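Local coordinates for Thiol:disulfide interchange protein (Klebsiella pneumoniae, PDB 6DXN) that probably acts as a periplasmic thiol:disulfide oxidoreductase of the DsbA subfamily, oxidising pairs of cysteines in exported proteins to disulfides, at residues Lys10-Ile15 and Val184-Asn189; Phe29-Gly34 and Pro72-Ala77; Ile43-Ala48 and Pro153-Ser158; Tyr62-Met67 and Asn142-Met147; Tyr161-Ala166 and Glu178-Leu183. One frame throughout, in Å; residues are numbered along the deposited sequence.

Contact 1 of 5, residues Lys10-Ile15 and Val184-Asn189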
# COMPACT_ATOMS: atom_id res chain seq x y z
N LYS A 10 -10.54 -2.48 -20.00
CA LYS A 10 -9.44 -1.59 -20.39
C LYS A 10 -8.75 -0.99 -19.16
O LYS A 10 -7.54 -1.14 -18.99
CB LYS A 10 -9.98 -0.45 -21.25
CG LYS A 10 -8.96 0.60 -21.70
CD LYS A 10 -9.63 1.81 -22.33
CE LYS A 10 -8.68 2.90 -22.77
NZ LYS A 10 -7.83 2.48 -23.90
N ASN A 11 -9.54 -0.33 -18.30
CA ASN A 11 -9.07 0.43 -17.14
C ASN A 11 -9.14 -0.37 -15.84
O ASN A 11 -8.46 -0.03 -14.87
CB ASN A 11 -9.85 1.74 -17.00
CG ASN A 11 -9.65 2.67 -18.18
OD1 ASN A 11 -10.61 3.02 -18.87
ND2 ASN A 11 -8.41 3.05 -18.43
N PHE A 12 -9.95 -1.43 -15.80
CA PHE A 12 -10.11 -2.19 -14.58
C PHE A 12 -10.84 -3.50 -14.86
O PHE A 12 -11.58 -3.60 -15.85
CB PHE A 12 -10.88 -1.37 -13.54
CG PHE A 12 -12.25 -0.95 -14.00
CD1 PHE A 12 -12.44 0.25 -14.68
CD2 PHE A 12 -13.35 -1.77 -13.79
CE1 PHE A 12 -13.70 0.62 -15.12
CE2 PHE A 12 -14.61 -1.39 -14.24
CZ PHE A 12 -14.78 -0.20 -14.90
N THR A 13 -10.64 -4.48 -13.98
CA THR A 13 -11.29 -5.79 -14.06
C THR A 13 -12.17 -5.98 -12.82
O THR A 13 -11.82 -5.56 -11.71
CB THR A 13 -10.26 -6.91 -14.23
OG1 THR A 13 -9.32 -6.82 -13.16
CG2 THR A 13 -9.52 -6.83 -15.55
N VAL A 14 -13.33 -6.62 -13.03
CA VAL A 14 -14.29 -6.90 -11.97
C VAL A 14 -13.89 -8.23 -11.32
O VAL A 14 -14.19 -9.30 -11.84
CB VAL A 14 -15.73 -6.92 -12.52
CG1 VAL A 14 -16.74 -7.35 -11.47
CG2 VAL A 14 -16.12 -5.57 -13.11
N ILE A 15 -13.20 -8.13 -10.17
CA ILE A 15 -12.73 -9.27 -9.38
C ILE A 15 -13.89 -9.81 -8.53
O ILE A 15 -14.89 -9.13 -8.34
CB ILE A 15 -11.53 -8.85 -8.50
CG1 ILE A 15 -10.39 -8.23 -9.31
CG2 ILE A 15 -11.04 -10.01 -7.64
CD1 ILE A 15 -9.72 -9.18 -10.28
N VAL A 184 -9.78 6.00 -9.57
CA VAL A 184 -10.14 5.52 -8.23
C VAL A 184 -11.51 6.09 -7.85
O VAL A 184 -12.41 5.35 -7.43
CB VAL A 184 -9.06 5.85 -7.18
CG1 VAL A 184 -9.60 5.83 -5.75
CG2 VAL A 184 -7.87 4.91 -7.29
N LEU A 185 -11.67 7.41 -8.01
CA LEU A 185 -12.93 8.06 -7.64
C LEU A 185 -14.10 7.48 -8.45
O LEU A 185 -15.16 7.22 -7.89
CB LEU A 185 -12.80 9.57 -7.84
CG LEU A 185 -12.01 10.30 -6.76
CD1 LEU A 185 -11.99 11.80 -7.04
CD2 LEU A 185 -12.59 10.03 -5.38
N PHE A 186 -13.88 7.30 -9.75
CA PHE A 186 -14.86 6.75 -10.69
C PHE A 186 -15.33 5.38 -10.19
O PHE A 186 -16.49 5.01 -10.36
CB PHE A 186 -14.28 6.63 -12.10
CG PHE A 186 -15.14 5.91 -13.10
CD1 PHE A 186 -15.10 4.53 -13.21
CD2 PHE A 186 -16.01 6.60 -13.93
CE1 PHE A 186 -15.90 3.86 -14.12
CE2 PHE A 186 -16.80 5.94 -14.86
CZ PHE A 186 -16.74 4.56 -14.95
N LEU A 187 -14.43 4.64 -9.53
CA LEU A 187 -14.77 3.31 -9.04
C LEU A 187 -15.49 3.39 -7.69
O LEU A 187 -16.38 2.58 -7.44
CB LEU A 187 -13.50 2.46 -8.96
CG LEU A 187 -12.95 2.02 -10.32
CD1 LEU A 187 -11.65 1.24 -10.15
CD2 LEU A 187 -13.97 1.20 -11.10
N LEU A 188 -15.10 4.34 -6.83
CA LEU A 188 -15.74 4.48 -5.51
C LEU A 188 -17.19 4.94 -5.67
O LEU A 188 -18.04 4.58 -4.85
CB LEU A 188 -14.95 5.49 -4.67
CG LEU A 188 -13.63 5.00 -4.10
CD1 LEU A 188 -12.82 6.16 -3.54
CD2 LEU A 188 -13.85 3.94 -3.02
N ASN A 189 -17.46 5.70 -6.74
CA ASN A 189 -18.77 6.28 -7.03
C ASN A 189 -19.58 5.37 -7.97
O ASN A 189 -20.44 5.85 -8.71
CB ASN A 189 -18.65 7.66 -7.69
CG ASN A 189 -17.74 8.62 -6.96
OD1 ASN A 189 -17.20 8.30 -5.90
ND2 ASN A 189 -17.56 9.80 -7.52
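Leu187 drops one methyl almost squarely onto the ring of Phe12. Its CD2 stands 3.8 Å from the centroid of the Phe12 ring and only 3° off the ring normal, a well-centred CH-pi contact in which the methyl is nearly equidistant from all six ring carbons. Phe12 meets it with CG set between its own backbone N and carbonyl carbon (chi1 59°), which turns the ring from the strand toward the helix. This is the tight part of the contact. The looser part lies at the outer border, where the partly exposed Phe186 crosses Phe12 at about a right angle and meets it through a single pair of atoms, CE1 of Phe12 and CE1 of Phe186, 4.0 Å apart. Tyr6 packs edge-to-face with Phe186. No hydrogen bond links the two segments. Strand 12-14 borders the sheet and pairs antiparallel with strand 161-163, while the last turns of helix 173-188 lie against the sheet, with Leu187 also touching Ile163 and Val157.

Contact 2 of 5, residues Phe29-Gly34 and Pro72-Ala77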
# COMPACT_ATOMS: atom_id res chain seq x y z
N PHE A 29 1.33 -3.59 -1.79
CA PHE A 29 2.64 -3.15 -2.20
C PHE A 29 3.72 -3.96 -1.49
O PHE A 29 3.45 -4.74 -0.58
CB PHE A 29 2.80 -1.66 -1.87
CG PHE A 29 3.11 -1.38 -0.42
CD1 PHE A 29 2.12 -1.40 0.55
CD2 PHE A 29 4.41 -1.10 -0.03
CE1 PHE A 29 2.42 -1.15 1.88
CE2 PHE A 29 4.72 -0.85 1.30
CZ PHE A 29 3.72 -0.87 2.25
N SER A 30 4.96 -3.76 -1.95
CA SER A 30 6.12 -4.38 -1.37
C SER A 30 7.23 -3.33 -1.33
O SER A 30 7.44 -2.60 -2.30
CB SER A 30 6.54 -5.60 -2.15
OG SER A 30 7.75 -6.11 -1.65
N PHE A 31 7.92 -3.26 -0.19
CA PHE A 31 8.99 -2.31 -0.08
C PHE A 31 10.14 -2.68 -1.03
O PHE A 31 11.03 -1.89 -1.21
CB PHE A 31 9.48 -2.18 1.36
CG PHE A 31 8.60 -1.37 2.27
CD1 PHE A 31 8.60 0.02 2.18
CD2 PHE A 31 7.81 -1.97 3.23
CE1 PHE A 31 7.82 0.78 3.03
CE2 PHE A 31 7.02 -1.20 4.08
CZ PHE A 31 7.01 0.16 3.97
N TYR A 32 10.12 -3.90 -1.60
CA TYR A 32 11.15 -4.39 -2.56
C TYR A 32 10.82 -3.99 -4.00
O TYR A 32 11.68 -4.05 -4.89
CB TYR A 32 11.21 -5.92 -2.61
CG TYR A 32 11.87 -6.65 -1.47
CD1 TYR A 32 11.14 -7.04 -0.35
CD2 TYR A 32 13.20 -7.04 -1.54
CE1 TYR A 32 11.73 -7.76 0.68
CE2 TYR A 32 13.80 -7.76 -0.52
CZ TYR A 32 13.07 -8.12 0.59
OH TYR A 32 13.66 -8.82 1.61
N CYS A 33 9.55 -3.63 -4.24
CA CYS A 33 9.02 -3.33 -5.58
C CYS A 33 9.36 -1.90 -6.03
O CYS A 33 8.98 -0.93 -5.38
CB CYS A 33 7.51 -3.54 -5.57
SG CYS A 33 6.71 -3.34 -7.18
N GLY A 34 10.09 -1.78 -7.15
CA GLY A 34 10.50 -0.48 -7.69
C GLY A 34 9.30 0.44 -7.94
O GLY A 34 9.25 1.56 -7.42
N PRO A 72 7.90 -10.75 5.62
CA PRO A 72 7.21 -10.79 6.92
C PRO A 72 7.66 -9.69 7.90
O PRO A 72 6.82 -8.99 8.43
CB PRO A 72 7.55 -12.20 7.43
CG PRO A 72 7.77 -12.99 6.17
CD PRO A 72 8.53 -12.03 5.27
N ALA A 73 8.98 -9.53 8.09
CA ALA A 73 9.49 -8.51 9.04
C ALA A 73 8.94 -7.13 8.67
O ALA A 73 8.64 -6.34 9.55
CB ALA A 73 11.00 -8.51 9.06
N LEU A 74 8.86 -6.86 7.36
CA LEU A 74 8.37 -5.61 6.78
C LEU A 74 6.85 -5.44 7.00
O LEU A 74 6.42 -4.35 7.28
CB LEU A 74 8.72 -5.59 5.29
CG LEU A 74 10.21 -5.41 4.97
CD1 LEU A 74 10.50 -5.75 3.52
CD2 LEU A 74 10.69 -4.01 5.32
N THR A 75 6.07 -6.52 6.87
CA THR A 75 4.61 -6.43 7.10
C THR A 75 4.38 -6.08 8.58
O THR A 75 3.45 -5.38 8.92
CB THR A 75 3.88 -7.71 6.68
OG1 THR A 75 4.16 -7.94 5.30
CG2 THR A 75 2.38 -7.64 6.86
N GLU A 76 5.29 -6.57 9.43
CA GLU A 76 5.24 -6.30 10.84
C GLU A 76 5.65 -4.84 11.09
O GLU A 76 5.01 -4.14 11.86
CB GLU A 76 6.14 -7.27 11.59
CG GLU A 76 6.18 -7.03 13.08
CD GLU A 76 7.08 -8.01 13.81
OE1 GLU A 76 8.27 -8.10 13.47
OE2 GLU A 76 6.57 -8.72 14.70
N ALA A 77 6.73 -4.41 10.41
CA ALA A 77 7.23 -3.05 10.59
C ALA A 77 6.17 -2.03 10.13
O ALA A 77 5.99 -0.99 10.77
CB ALA A 77 8.52 -2.88 9.84
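The backbones of the two segments come closest at Phe31 and Leu74, whose CA atoms are 7.6 Å apart, where a type I turn from Ser30 to Cys33 faces one side of helix 71-83. Leu74 carries the whole contact from the helix, dividing its two methyls between neighbouring aromatic residues: CD1 lies 3.7 Å from Tyr32 CE1, and CD2 lies 4.1 Å from Phe31 CD2. Its branch crosses the Tyr32 side chain at about a right angle. An ST turn overlaps the type I turn, Ser30 OG accepting from Tyr32 N (3.2 Å, 159°). The segment leads into the Cys33-Cys36 CxxC helix start of the thioredoxin fold, with Cys33 as N-cap, while helix 71-83 belongs to the helical insertion that distinguishes DsbA proteins. Phe31 is backed by Phe29, whose CE2 sits 3.5 Å above the centre of the Phe31 ring. At the far end of Tyr32, OH is hydrogen-bonded to Leu70 N. Leu98, from helix 87-99, touches both Phe31 and Leu74.

Contact 3 of 5, residues Ile43-Ala48 and Pro153-Ser158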
# COMPACT_ATOMS: atom_id res chain seq x y z
N ILE A 43 6.32 9.15 -8.72
CA ILE A 43 5.08 9.45 -9.45
C ILE A 43 4.12 10.16 -8.50
O ILE A 43 3.37 11.05 -8.90
CB ILE A 43 4.43 8.18 -10.03
CG1 ILE A 43 5.42 7.38 -10.89
CG2 ILE A 43 3.16 8.52 -10.80
CD1 ILE A 43 4.86 6.07 -11.41
N ASN A 44 4.14 9.73 -7.23
CA ASN A 44 3.29 10.30 -6.20
C ASN A 44 1.82 10.02 -6.54
O ASN A 44 0.96 10.89 -6.49
CB ASN A 44 3.63 11.78 -5.96
CG ASN A 44 4.92 11.93 -5.19
OD1 ASN A 44 5.13 11.23 -4.19
ND2 ASN A 44 5.78 12.83 -5.63
N VAL A 45 1.57 8.75 -6.90
CA VAL A 45 0.23 8.28 -7.15
C VAL A 45 -0.52 8.29 -5.81
O VAL A 45 -1.72 8.57 -5.77
CB VAL A 45 0.24 6.86 -7.74
CG1 VAL A 45 -1.15 6.24 -7.77
CG2 VAL A 45 0.89 6.81 -9.11
N ASP A 46 0.20 7.99 -4.73
CA ASP A 46 -0.41 7.86 -3.39
C ASP A 46 -0.93 9.21 -2.87
O ASP A 46 -2.03 9.27 -2.34
CB ASP A 46 0.55 7.23 -2.38
CG ASP A 46 0.79 5.74 -2.56
OD1 ASP A 46 0.12 5.12 -3.41
OD2 ASP A 46 1.63 5.22 -1.83
N THR A 47 -0.12 10.27 -2.98
CA THR A 47 -0.58 11.61 -2.50
C THR A 47 -1.75 12.10 -3.37
O THR A 47 -2.75 12.65 -2.86
CB THR A 47 0.58 12.62 -2.48
OG1 THR A 47 1.55 12.16 -1.55
CG2 THR A 47 0.15 14.02 -2.08
N ALA A 48 -1.63 11.88 -4.68
CA ALA A 48 -2.67 12.30 -5.64
C ALA A 48 -4.03 11.73 -5.22
O ALA A 48 -5.03 12.46 -5.08
CB ALA A 48 -2.28 11.88 -7.03
N PRO A 153 2.60 -2.38 -7.52
CA PRO A 153 1.52 -2.02 -6.61
C PRO A 153 0.17 -2.38 -7.25
O PRO A 153 -0.00 -2.23 -8.46
CB PRO A 153 1.69 -0.52 -6.37
CG PRO A 153 2.28 -0.04 -7.68
CD PRO A 153 3.17 -1.17 -8.13
N SER A 154 -0.76 -2.87 -6.42
CA SER A 154 -2.05 -3.31 -6.93
C SER A 154 -3.17 -2.61 -6.14
O SER A 154 -3.26 -2.74 -4.94
CB SER A 154 -2.14 -4.81 -6.85
OG SER A 154 -3.20 -5.31 -7.64
N PHE A 155 -4.02 -1.86 -6.86
CA PHE A 155 -5.13 -1.13 -6.23
C PHE A 155 -6.45 -1.89 -6.43
O PHE A 155 -6.74 -2.36 -7.54
CB PHE A 155 -5.25 0.29 -6.80
CG PHE A 155 -4.06 1.18 -6.55
CD1 PHE A 155 -2.87 0.99 -7.25
CD2 PHE A 155 -4.13 2.22 -5.65
CE1 PHE A 155 -1.78 1.81 -7.02
CE2 PHE A 155 -3.04 3.05 -5.43
CZ PHE A 155 -1.86 2.84 -6.12
N TYR A 156 -7.23 -1.99 -5.34
CA TYR A 156 -8.56 -2.63 -5.31
C TYR A 156 -9.57 -1.66 -4.68
O TYR A 156 -9.33 -1.14 -3.59
CB TYR A 156 -8.54 -3.94 -4.54
CG TYR A 156 -7.76 -5.05 -5.20
CD1 TYR A 156 -6.38 -5.08 -5.13
CD2 TYR A 156 -8.40 -6.08 -5.88
CE1 TYR A 156 -5.65 -6.08 -5.73
CE2 TYR A 156 -7.68 -7.10 -6.48
CZ TYR A 156 -6.30 -7.10 -6.41
OH TYR A 156 -5.56 -8.09 -7.00
N VAL A 157 -10.69 -1.44 -5.37
CA VAL A 157 -11.76 -0.57 -4.91
C VAL A 157 -12.98 -1.45 -4.57
O VAL A 157 -13.36 -2.33 -5.35
CB VAL A 157 -12.11 0.50 -5.97
CG1 VAL A 157 -13.14 1.50 -5.46
CG2 VAL A 157 -10.87 1.24 -6.47
N SER A 158 -13.54 -1.23 -3.37
CA SER A 158 -14.76 -1.93 -2.87
C SER A 158 -14.59 -3.46 -2.93
O SER A 158 -15.58 -4.21 -2.96
CB SER A 158 -15.99 -1.49 -3.62
OG SER A 158 -16.27 -0.12 -3.38
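The buried carboxylate of Asp46 is held at OD2 by a salt bridge to Lys61, while its other oxygen, OD1, turns to the ring of Phe155. Both belong to the thioredoxin fold: Asp46 lies in helix 45-52, which packs on one side of the sheet, and Phe155 lies in strand 154-157, which directly follows Pro153, the cis-proline that faces the CxxC helix in this family. OD1 of Asp46 is 4.1 Å from Phe155 CZ and near the plane of the ring, so the oxygen approaches the hydrogen-bearing rim rather than the pi cloud, which is probably at most weakly favourable. The carboxylate and ring planes stand 67° apart. Glu27 also brings a carboxylate oxygen close to OD1.

The backbones stay far apart, with the CA atoms of Asp46 and Phe155 10.5 Å from each other, and the gap is bridged by the length of the phenylalanine. With CG anti to the carbonyl carbon (chi1 -63°), its ring projects from the strand to the helix and reaches it by its CZ atom alone. Asn44, with positive phi, separates helix 34-41 from helix 45-52, which begins at Val45. The methyl Val45 CG1, anti to the backbone N, completes the contact at 3.8 Å from Phe155 CZ.

Contact 4 of 5, residues Tyr62-Met67 and Asn142-Met147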
# COMPACT_ATOMS: atom_id res chain seq x y z
N TYR A 62 -1.47 -2.20 2.24
CA TYR A 62 -1.23 -3.53 2.77
C TYR A 62 0.07 -4.08 2.17
O TYR A 62 0.20 -4.20 0.96
CB TYR A 62 -2.47 -4.39 2.48
CG TYR A 62 -3.64 -4.16 3.40
CD1 TYR A 62 -3.77 -3.01 4.16
CD2 TYR A 62 -4.70 -5.05 3.41
CE1 TYR A 62 -4.87 -2.80 4.99
CE2 TYR A 62 -5.80 -4.86 4.22
CZ TYR A 62 -5.89 -3.73 5.01
OH TYR A 62 -7.00 -3.56 5.80
N HIS A 63 1.02 -4.41 3.05
CA HIS A 63 2.30 -4.93 2.63
C HIS A 63 2.19 -6.43 2.32
O HIS A 63 1.50 -7.15 3.01
CB HIS A 63 3.38 -4.59 3.67
CG HIS A 63 4.74 -4.84 3.13
ND1 HIS A 63 5.49 -5.93 3.48
CD2 HIS A 63 5.45 -4.18 2.18
CE1 HIS A 63 6.62 -5.92 2.81
NE2 HIS A 63 6.61 -4.87 2.00
N VAL A 64 2.88 -6.89 1.26
CA VAL A 64 2.88 -8.30 0.79
C VAL A 64 4.03 -9.07 1.47
O VAL A 64 5.20 -8.91 1.10
CB VAL A 64 2.98 -8.36 -0.74
CG1 VAL A 64 3.13 -9.78 -1.26
CG2 VAL A 64 1.80 -7.67 -1.41
N SER A 65 3.67 -9.95 2.42
CA SER A 65 4.64 -10.73 3.22
C SER A 65 5.35 -11.81 2.41
O SER A 65 6.51 -12.13 2.70
CB SER A 65 3.96 -11.37 4.41
OG SER A 65 3.56 -10.41 5.37
N GLN A 66 4.67 -12.37 1.40
CA GLN A 66 5.21 -13.49 0.62
C GLN A 66 6.25 -13.02 -0.41
O GLN A 66 6.72 -13.83 -1.21
CB GLN A 66 4.05 -14.24 -0.05
CG GLN A 66 3.33 -13.45 -1.14
CD GLN A 66 2.13 -14.19 -1.69
OE1 GLN A 66 1.62 -15.12 -1.08
NE2 GLN A 66 1.66 -13.74 -2.84
N MSE A 67 6.63 -11.74 -0.38
CA MSE A 67 7.65 -11.24 -1.32
C MSE A 67 8.96 -10.96 -0.61
O MSE A 67 8.99 -10.20 0.35
CB MSE A 67 7.17 -9.98 -2.05
CG MSE A 67 6.12 -10.29 -3.14
SE MSE A 67 5.45 -8.62 -3.97
CE MSE A 67 7.13 -7.96 -4.75
N ASN A 142 -4.00 -12.14 5.11
CA ASN A 142 -5.26 -12.81 4.76
C ASN A 142 -5.85 -12.24 3.46
O ASN A 142 -6.36 -12.99 2.62
CB ASN A 142 -6.29 -12.67 5.88
CG ASN A 142 -7.54 -13.47 5.61
OD1 ASN A 142 -7.48 -14.62 5.19
ND2 ASN A 142 -8.69 -12.87 5.87
N LEU A 143 -5.79 -10.91 3.29
CA LEU A 143 -6.39 -10.27 2.10
C LEU A 143 -5.53 -10.51 0.84
O LEU A 143 -6.09 -10.59 -0.26
CB LEU A 143 -6.64 -8.79 2.37
CG LEU A 143 -8.04 -8.46 2.91
CD1 LEU A 143 -8.45 -9.38 4.04
CD2 LEU A 143 -8.14 -7.02 3.34
N VAL A 144 -4.21 -10.64 1.00
CA VAL A 144 -3.37 -10.94 -0.17
C VAL A 144 -3.84 -12.27 -0.76
O VAL A 144 -3.88 -12.44 -1.99
CB VAL A 144 -1.87 -10.93 0.18
CG1 VAL A 144 -1.02 -11.63 -0.88
CG2 VAL A 144 -1.36 -9.52 0.42
N GLU A 145 -4.23 -13.21 0.11
CA GLU A 145 -4.74 -14.51 -0.31
C GLU A 145 -6.17 -14.36 -0.85
O GLU A 145 -6.43 -14.65 -2.02
CB GLU A 145 -4.61 -15.51 0.85
CG GLU A 145 -5.17 -16.89 0.56
CD GLU A 145 -6.64 -17.09 0.87
OE1 GLU A 145 -7.07 -16.73 1.99
OE2 GLU A 145 -7.36 -17.60 -0.01
N LYS A 146 -7.09 -13.87 -0.01
CA LYS A 146 -8.52 -13.77 -0.41
C LYS A 146 -8.69 -12.95 -1.71
O LYS A 146 -9.40 -13.39 -2.62
CB LYS A 146 -9.36 -13.19 0.73
CG LYS A 146 -9.47 -14.07 1.97
CD LYS A 146 -10.06 -15.44 1.70
CE LYS A 146 -10.31 -16.25 2.96
NZ LYS A 146 -9.07 -16.45 3.74
N MSE A 147 -8.03 -11.79 -1.80
CA MSE A 147 -8.15 -10.93 -2.99
C MSE A 147 -7.39 -11.46 -4.20
O MSE A 147 -7.56 -10.94 -5.31
CB MSE A 147 -7.75 -9.51 -2.63
CG MSE A 147 -8.63 -9.01 -1.48
SE MSE A 147 -9.06 -7.10 -1.68
CE MSE A 147 -8.82 -6.59 0.19
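Tyr62 leaves strand 60-63 with its CB directed at helix 131-146, and the side chain can be followed outward against Leu143. CG lies anti to the carbonyl carbon (chi1 -78°), which sends the ring toward the helix, and chi2 of 20° turns it to present its CD2-CE2 edge to the leucine. On that edge CD2 is 4.0 Å from Leu143 CD2, and the next ring atom, CE2, is 3.3 Å from the same methyl. The methyl lies in the ring plane, but the approach is unusually short and its exact position is doubtful. At the tip, OH makes a weak hydrogen bond with Arg139 one turn earlier in the helix.

Farther along the segment Val144 fits its two branches to different partners. Its CG2 meets Val64 CG2 at 4.1 Å, and its CG1 lies 3.9 Å from NE2 of the exposed Gln66. Within the helix, Lys146 NZ bonds to Asn142 OD1 (2.8 Å) and forms a salt bridge with Glu145 OE1 (2.7 Å).

Between 62-67 and 142-147 the contact is thus mainly apolar and without hydrogen bonds, while the preceding turn of the same helix supplies polar links from the edge strand and its loop, His63 N to Gln140 and Ser65 OG to Asp141.

Contact 5 of 5, residues Tyr161-Ala166 and Glu178-Leu183; sequences YHINNA and EDMANL
The amide of Asn165 is the flat group of this contact, and Met180, a selenomethionine, rests its methyl over the amide plane at the oxygen: Met180 CE lies 3.5 Å from Asn165 OD1. The amide nitrogen, ND2, is hydrogen-bonded to Pro153 O, which helps to fix the rotation of the group. Met180 reaches this position by bending at both chi2 (72°) and chi3 (86°), and the bend brings its selenium against Ile163, with SE 3.6 Å from Ile163 CD1 and 3.8 Å from Ile163 CG2. Leu183 meets the same isoleucine tip to tip, its CD2 lying 3.7 Å from Ile163 CG2. Ile163 thus fits into the notch between Met180 and Leu183, about one turn apart on helix 173-188, and Val45 and Ile49 of helix 45-52 add to the cover of Met180. A hairpin strand packed under the helix that follows it is the closing beta-beta-alpha unit of the thioredoxin fold, here linked through Asn165 to the cis-proline Pro153.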
# COMPACT_ATOMS: atom_id res chain seq x y z
N TYR A 161 -13.19 -4.14 -7.79
CA TYR A 161 -12.58 -3.57 -9.00
C TYR A 161 -11.06 -3.41 -8.82
O TYR A 161 -10.61 -2.64 -7.98
CB TYR A 161 -13.24 -2.23 -9.33
CG TYR A 161 -14.75 -2.28 -9.35
CD1 TYR A 161 -15.43 -2.90 -10.39
CD2 TYR A 161 -15.50 -1.74 -8.32
CE1 TYR A 161 -16.82 -2.96 -10.41
CE2 TYR A 161 -16.88 -1.78 -8.33
CZ TYR A 161 -17.55 -2.40 -9.37
OH TYR A 161 -18.91 -2.44 -9.38
N HIS A 162 -10.30 -4.17 -9.63
CA HIS A 162 -8.83 -4.12 -9.68
C HIS A 162 -8.40 -3.24 -10.86
O HIS A 162 -8.71 -3.53 -12.02
CB HIS A 162 -8.25 -5.54 -9.76
CG HIS A 162 -6.79 -5.57 -10.05
ND1 HIS A 162 -6.29 -5.89 -11.30
CD2 HIS A 162 -5.72 -5.26 -9.28
CE1 HIS A 162 -4.97 -5.81 -11.28
NE2 HIS A 162 -4.60 -5.43 -10.05
N ILE A 163 -7.69 -2.15 -10.54
CA ILE A 163 -7.24 -1.15 -11.50
C ILE A 163 -6.14 -1.71 -12.41
O ILE A 163 -5.28 -2.44 -11.96
CB ILE A 163 -6.76 0.11 -10.75
CG1 ILE A 163 -7.96 0.89 -10.19
CG2 ILE A 163 -5.87 0.97 -11.64
CD1 ILE A 163 -7.59 2.09 -9.35
N ASN A 164 -6.20 -1.34 -13.70
CA ASN A 164 -5.18 -1.71 -14.68
C ASN A 164 -4.23 -0.51 -14.80
O ASN A 164 -4.47 0.42 -15.60
CB ASN A 164 -5.76 -2.11 -16.03
CG ASN A 164 -4.70 -2.47 -17.05
OD1 ASN A 164 -3.50 -2.36 -16.78
ND2 ASN A 164 -5.12 -2.90 -18.23
N ASN A 165 -3.14 -0.56 -14.02
CA ASN A 165 -2.14 0.51 -13.91
C ASN A 165 -1.64 1.02 -15.27
O ASN A 165 -1.47 2.22 -15.44
CB ASN A 165 -0.91 0.08 -13.09
CG ASN A 165 -1.21 -0.19 -11.63
OD1 ASN A 165 -2.34 -0.00 -11.18
ND2 ASN A 165 -0.21 -0.62 -10.88
N ALA A 166 -1.41 0.10 -16.21
CA ALA A 166 -0.83 0.47 -17.51
C ALA A 166 -1.84 1.16 -18.44
O ALA A 166 -1.44 1.78 -19.42
CB ALA A 166 -0.27 -0.78 -18.17
N GLU A 178 -2.80 11.95 -11.64
CA GLU A 178 -4.12 12.59 -11.62
C GLU A 178 -5.17 11.63 -12.19
O GLU A 178 -6.27 11.53 -11.66
CB GLU A 178 -4.13 13.90 -12.40
CG GLU A 178 -5.44 14.68 -12.26
CD GLU A 178 -5.57 15.91 -13.14
OE1 GLU A 178 -5.12 15.85 -14.31
OE2 GLU A 178 -6.12 16.93 -12.66
N ASP A 179 -4.80 10.92 -13.26
CA ASP A 179 -5.70 10.00 -13.99
C ASP A 179 -6.03 8.80 -13.09
O ASP A 179 -7.14 8.26 -13.12
CB ASP A 179 -5.07 9.56 -15.32
CG ASP A 179 -6.07 9.12 -16.39
OD1 ASP A 179 -7.23 9.54 -16.30
OD2 ASP A 179 -5.67 8.36 -17.31
N MSE A 180 -5.04 8.39 -12.28
CA MSE A 180 -5.23 7.27 -11.37
C MSE A 180 -6.21 7.65 -10.29
O MSE A 180 -7.12 6.88 -9.97
CB MSE A 180 -3.88 6.85 -10.78
CG MSE A 180 -4.08 5.96 -9.55
SE MSE A 180 -4.73 4.19 -10.06
CE MSE A 180 -2.97 3.35 -10.43
N ALA A 181 -6.04 8.85 -9.72
CA ALA A 181 -6.94 9.35 -8.67
C ALA A 181 -8.36 9.51 -9.24
O ALA A 181 -9.34 9.26 -8.55
CB ALA A 181 -6.43 10.65 -8.10
N ASN A 182 -8.43 9.96 -10.50
CA ASN A 182 -9.73 10.13 -11.18
C ASN A 182 -10.41 8.76 -11.32
O ASN A 182 -11.59 8.62 -10.97
CB ASN A 182 -9.57 10.85 -12.52
CG ASN A 182 -9.33 12.33 -12.37
OD1 ASN A 182 -9.65 12.93 -11.34
ND2 ASN A 182 -8.81 12.95 -13.41
N LEU A 183 -9.66 7.76 -11.80
CA LEU A 183 -10.17 6.39 -11.97
C LEU A 183 -10.61 5.82 -10.61
O LEU A 183 -11.69 5.22 -10.51
CB LEU A 183 -9.11 5.49 -12.60
CG LEU A 183 -9.45 4.00 -12.67
CD1 LEU A 183 -10.74 3.75 -13.42
CD2 LEU A 183 -8.32 3.21 -13.30

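Overall arrangement
All five contacts are largely buried and depend on apolar side chains, with no hydrogen bond between the segments of any pair. Contacts 1 and 5 share helix 173-188 and neighbouring strands of the sheet, while contact 3, whose centre is about 7 Å from that of contact 5, sets a different helix on the next strand. Contact 4 lies at the other border of the sheet, and contact 2 joins the turn before the probable redox-active CxxC to the helical insertion. Aromatic rings meet aliphatic branches in contacts 1 to 4, whereas selenium takes part in contact 5. Contact 3 alone has every touching residue buried; contact 4 reaches an exposed one, and contacts 1, 2 and 5 partly exposed ones.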